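PDB 1OLT: oxygen-independent coproporphyrinogen III oxidase, which catalyses the anaerobic, S-adenosylmethionine-dependent oxidative decarboxylation of two propionate groups of coproporphyrinogen III, giving the vinyl groups of protoporphyrinogen IX in heme biosynthesis. Local coordinates for residues A[180-185]-A[253-258]. Sequence-based numbering, arbitrary orientation. Where two conformers were deposited one is given.
With SAM (S-adenosylmethionine), chain C.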
loop_
_atom_site.group_PDB
_atom_site.type_symbol
_atom_site.label_atom_id
_atom_site.label_comp_id
_atom_site.label_asym_id
_atom_site.label_seq_id
_atom_site.Cartn_x
_atom_site.Cartn_y
_atom_site.Cartn_z
ATOM N N ARG A 180 -11.263 8.755 -20.795
ATOM C CA ARG A 180 -10.925 9.912 -21.586
ATOM C C ARG A 180 -10.739 11.139 -20.701
ATOM O O ARG A 180 -9.760 11.887 -20.887
ATOM C CB ARG A 180 -11.982 10.171 -22.613
ATOM C CG ARG A 180 -11.789 11.378 -23.468
ATOM C CD ARG A 180 -12.623 11.259 -24.728
ATOM N NE ARG A 180 -12.019 10.234 -25.634
ATOM C CZ ARG A 180 -12.291 10.145 -26.896
ATOM N NH1 ARG A 180 -13.155 11.042 -27.528
ATOM N NH2 ARG A 180 -11.699 9.187 -27.549
ATOM N N LEU A 181 -11.643 11.336 -19.742
ATOM C CA LEU A 181 -11.547 12.477 -18.799
ATOM C C LEU A 181 -10.328 12.472 -17.872
ATOM O O LEU A 181 -9.919 13.520 -17.379
ATOM C CB LEU A 181 -12.813 12.611 -17.975
ATOM C CG LEU A 181 -14.021 12.937 -18.814
ATOM C CD1 LEU A 181 -15.238 12.733 -17.946
ATOM C CD2 LEU A 181 -14.046 14.387 -19.409
ATOM N N VAL A 182 -9.707 11.320 -17.655
ATOM C CA VAL A 182 -8.539 11.239 -16.819
ATOM C C VAL A 182 -7.301 10.840 -17.587
ATOM O O VAL A 182 -6.253 10.595 -16.974
ATOM C CB VAL A 182 -8.737 10.304 -15.587
ATOM C CG1 VAL A 182 -9.924 10.724 -14.764
ATOM C CG2 VAL A 182 -8.889 8.804 -15.991
ATOM N N ASN A 183 -7.372 10.840 -18.927
ATOM C CA ASN A 183 -6.221 10.517 -19.761
ATOM C C ASN A 183 -5.656 9.156 -19.501
ATOM O O ASN A 183 -4.427 8.993 -19.450
ATOM C CB ASN A 183 -5.105 11.601 -19.628
ATOM C CG ASN A 183 -4.101 11.533 -20.736
ATOM O OD1 ASN A 183 -4.425 11.072 -21.893
ATOM N ND2 ASN A 183 -2.831 12.009 -20.444
ATOM N N ARG A 184 -6.544 8.155 -19.338
ATOM C CA ARG A 184 -6.119 6.793 -19.142
ATOM C C ARG A 184 -6.871 5.830 -20.087
ATOM O O ARG A 184 -7.377 4.785 -19.691
ATOM C CB ARG A 184 -6.249 6.309 -17.700
ATOM C CG ARG A 184 -5.283 5.066 -17.449
ATOM C CD ARG A 184 -5.603 4.447 -16.278
ATOM N NE ARG A 184 -4.920 3.200 -16.079
ATOM C CZ ARG A 184 -3.876 2.984 -15.291
ATOM N NH1 ARG A 184 -3.247 3.976 -14.661
ATOM N NH2 ARG A 184 -3.463 1.725 -15.146
ATOM N N GLU A 185 -6.912 6.206 -21.354
ATOM C CA GLU A 185 -7.435 5.354 -22.387
ATOM C C GLU A 185 -6.599 4.056 -22.377
ATOM O O GLU A 185 -5.394 4.093 -22.398
ATOM C CB GLU A 185 -7.299 6.013 -23.748
ATOM C CG GLU A 185 -7.652 5.105 -24.907
ATOM C CD GLU A 185 -9.109 4.811 -24.948
ATOM O OE1 GLU A 185 -9.878 5.732 -24.545
ATOM O OE2 GLU A 185 -9.482 3.662 -25.420
ATOM N N ARG A 253 -5.906 19.252 -11.851
ATOM C CA ARG A 253 -6.557 20.492 -12.345
ATOM C C ARG A 253 -7.227 20.294 -13.661
ATOM O O ARG A 253 -8.107 21.047 -13.993
ATOM C CB ARG A 253 -5.603 21.706 -12.400
ATOM C CG ARG A 253 -4.860 21.920 -11.087
ATOM C CD ARG A 253 -3.751 22.970 -11.114
ATOM N NE ARG A 253 -2.907 22.712 -9.978
ATOM C CZ ARG A 253 -1.685 23.163 -9.811
ATOM N NH1 ARG A 253 -1.114 23.938 -10.719
ATOM N NH2 ARG A 253 -1.024 22.777 -8.754
ATOM N N LYS A 254 -6.866 19.236 -14.377
ATOM C CA LYS A 254 -7.546 18.917 -15.649
ATOM C C LYS A 254 -8.855 18.236 -15.450
ATOM O O LYS A 254 -9.589 18.055 -16.415
ATOM C CB LYS A 254 -6.620 18.042 -16.528
ATOM C CG LYS A 254 -5.408 18.840 -16.987
ATOM C CD LYS A 254 -4.771 18.357 -18.280
ATOM C CE LYS A 254 -3.927 19.467 -18.961
ATOM N NZ LYS A 254 -4.535 19.802 -20.260
ATOM N N ILE A 255 -9.146 17.818 -14.212
ATOM C CA ILE A 255 -10.401 17.215 -13.871
ATOM C C ILE A 255 -11.357 18.344 -13.432
ATOM O O ILE A 255 -11.021 19.161 -12.631
ATOM C CB ILE A 255 -10.171 16.131 -12.778
ATOM C CG1 ILE A 255 -9.458 14.932 -13.398
ATOM C CG2 ILE A 255 -11.459 15.687 -12.151
ATOM C CD1 ILE A 255 -9.054 13.892 -12.429
ATOM N N LYS A 256 -12.540 18.380 -14.021
ATOM C CA LYS A 256 -13.577 19.332 -13.643
ATOM C C LYS A 256 -14.266 18.859 -12.340
ATOM O O LYS A 256 -14.829 17.758 -12.275
ATOM C CB LYS A 256 -14.658 19.465 -14.751
ATOM C CG LYS A 256 -14.308 20.289 -16.008
ATOM C CD LYS A 256 -13.809 21.717 -15.691
ATOM C CE LYS A 256 -13.964 22.658 -16.882
ATOM N NZ LYS A 256 -14.227 24.066 -16.465
ATOM N N ASP A 257 -14.223 19.700 -11.317
ATOM C CA ASP A 257 -14.902 19.412 -10.050
ATOM C C ASP A 257 -16.406 19.122 -10.251
ATOM O O ASP A 257 -16.963 18.233 -9.633
ATOM C CB ASP A 257 -14.711 20.617 -9.090
ATOM C CG ASP A 257 -13.319 20.640 -8.476
ATOM O OD1 ASP A 257 -12.292 20.345 -9.129
ATOM O OD2 ASP A 257 -13.169 20.917 -7.294
ATOM N N ALA A 258 -17.035 19.808 -11.168
ATOM C CA ALA A 258 -18.429 19.554 -11.444
ATOM C C ALA A 258 -18.761 18.181 -12.000
ATOM O O ALA A 258 -19.922 17.774 -11.937
ATOM C CB ALA A 258 -19.010 20.676 -12.374
HETATM N N SAM C . 1.635 2.793 -12.475
HETATM C CA SAM C . 0.798 1.603 -12.544
HETATM C C SAM C . -0.625 1.863 -13.053
HETATM O O SAM C . -1.091 3.054 -13.010
HETATM O OXT SAM C . -1.179 0.895 -13.532
HETATM C CB SAM C . 0.718 1.053 -11.106
HETATM C CG SAM C . -0.320 1.539 -10.130
HETATM S SD SAM C . -0.098 3.186 -9.509
HETATM C CE SAM C . 1.577 3.216 -8.856
HETATM C "C5'" SAM C . -0.845 3.029 -7.797
HETATM C "C4'" SAM C . -2.395 3.198 -7.614
HETATM O "O4'" SAM C . -2.769 4.356 -6.879
HETATM C "C3'" SAM C . -3.142 3.379 -8.914
HETATM O "O3'" SAM C . -3.258 2.180 -9.688
HETATM C "C2'" SAM C . -4.466 4.020 -8.475
HETATM O "O2'" SAM C . -5.473 3.028 -8.279
HETATM C "C1'" SAM C . -4.127 4.637 -7.140
HETATM N N9 SAM C . -4.287 6.076 -7.102
HETATM C C8 SAM C . -3.420 6.972 -7.673
HETATM N N7 SAM C . -3.847 8.206 -7.425
HETATM C C5 SAM C . -4.987 8.105 -6.670
HETATM C C6 SAM C . -5.857 9.060 -6.115
HETATM N N6 SAM C . -5.669 10.373 -6.241
HETATM N N1 SAM C . -6.932 8.609 -5.402
HETATM C C2 SAM C . -7.152 7.236 -5.248
HETATM N N3 SAM C . -6.313 6.312 -5.771
HETATM C C4 SAM C . -5.255 6.754 -6.481
HETATM O O HOH W 1 -11.185 16.022 -17.338
#
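Val182 and Ile255 meet through matching first torsions: Val182 holds CG1 anti to its carbonyl carbon (chi1 -56°), and Ile255 does the same with its own CG1 (chi1 -71°), then continues extended to CD1. The two side chains therefore touch by single methyls, Val182 CG1 lying 4.0 Å from Ile255 CD1. Only 87 Å² is buried in total, so this is a slight apolar touch, although both residues are themselves buried. Beside it, Leu181 O packs 4.2 Å from Ile255 CG1, and a water completes the link between the backbones: it donates to Leu181 O at 2.8 Å and to Lys254 O at 2.7 Å, bridging two carbonyls that could not bond each other directly.

The helix terminates here in a Schellman motif, with Asn183 at positive phi. Just past this turn, Arg184 sends an extended side chain to S-adenosylmethionine. Its guanidinium meets the carboxylate edge-on and in plane, Arg184 NH1 to SAM O and NH2 to SAM OXT both at 2.9 Å, the first with an N-H...O angle of 169°. These two nearly straight bonds form the bidentate grip by which Arg184 binds the methionyl carboxylate of S-adenosylmethionine; Gln186, accepting from NE, helps fix the group's rotation. Arg184 also touches the iron-sulfur cluster.

Val182 further neighbours Phe68 and is backbone-bonded to Tyr67, in the cluster-binding loop. Within the radical SAM core, the contact thus joins the C-terminal end of helix 176-182, which follows strand 166-172, to the loop between strand 236-241 and helix 263-279.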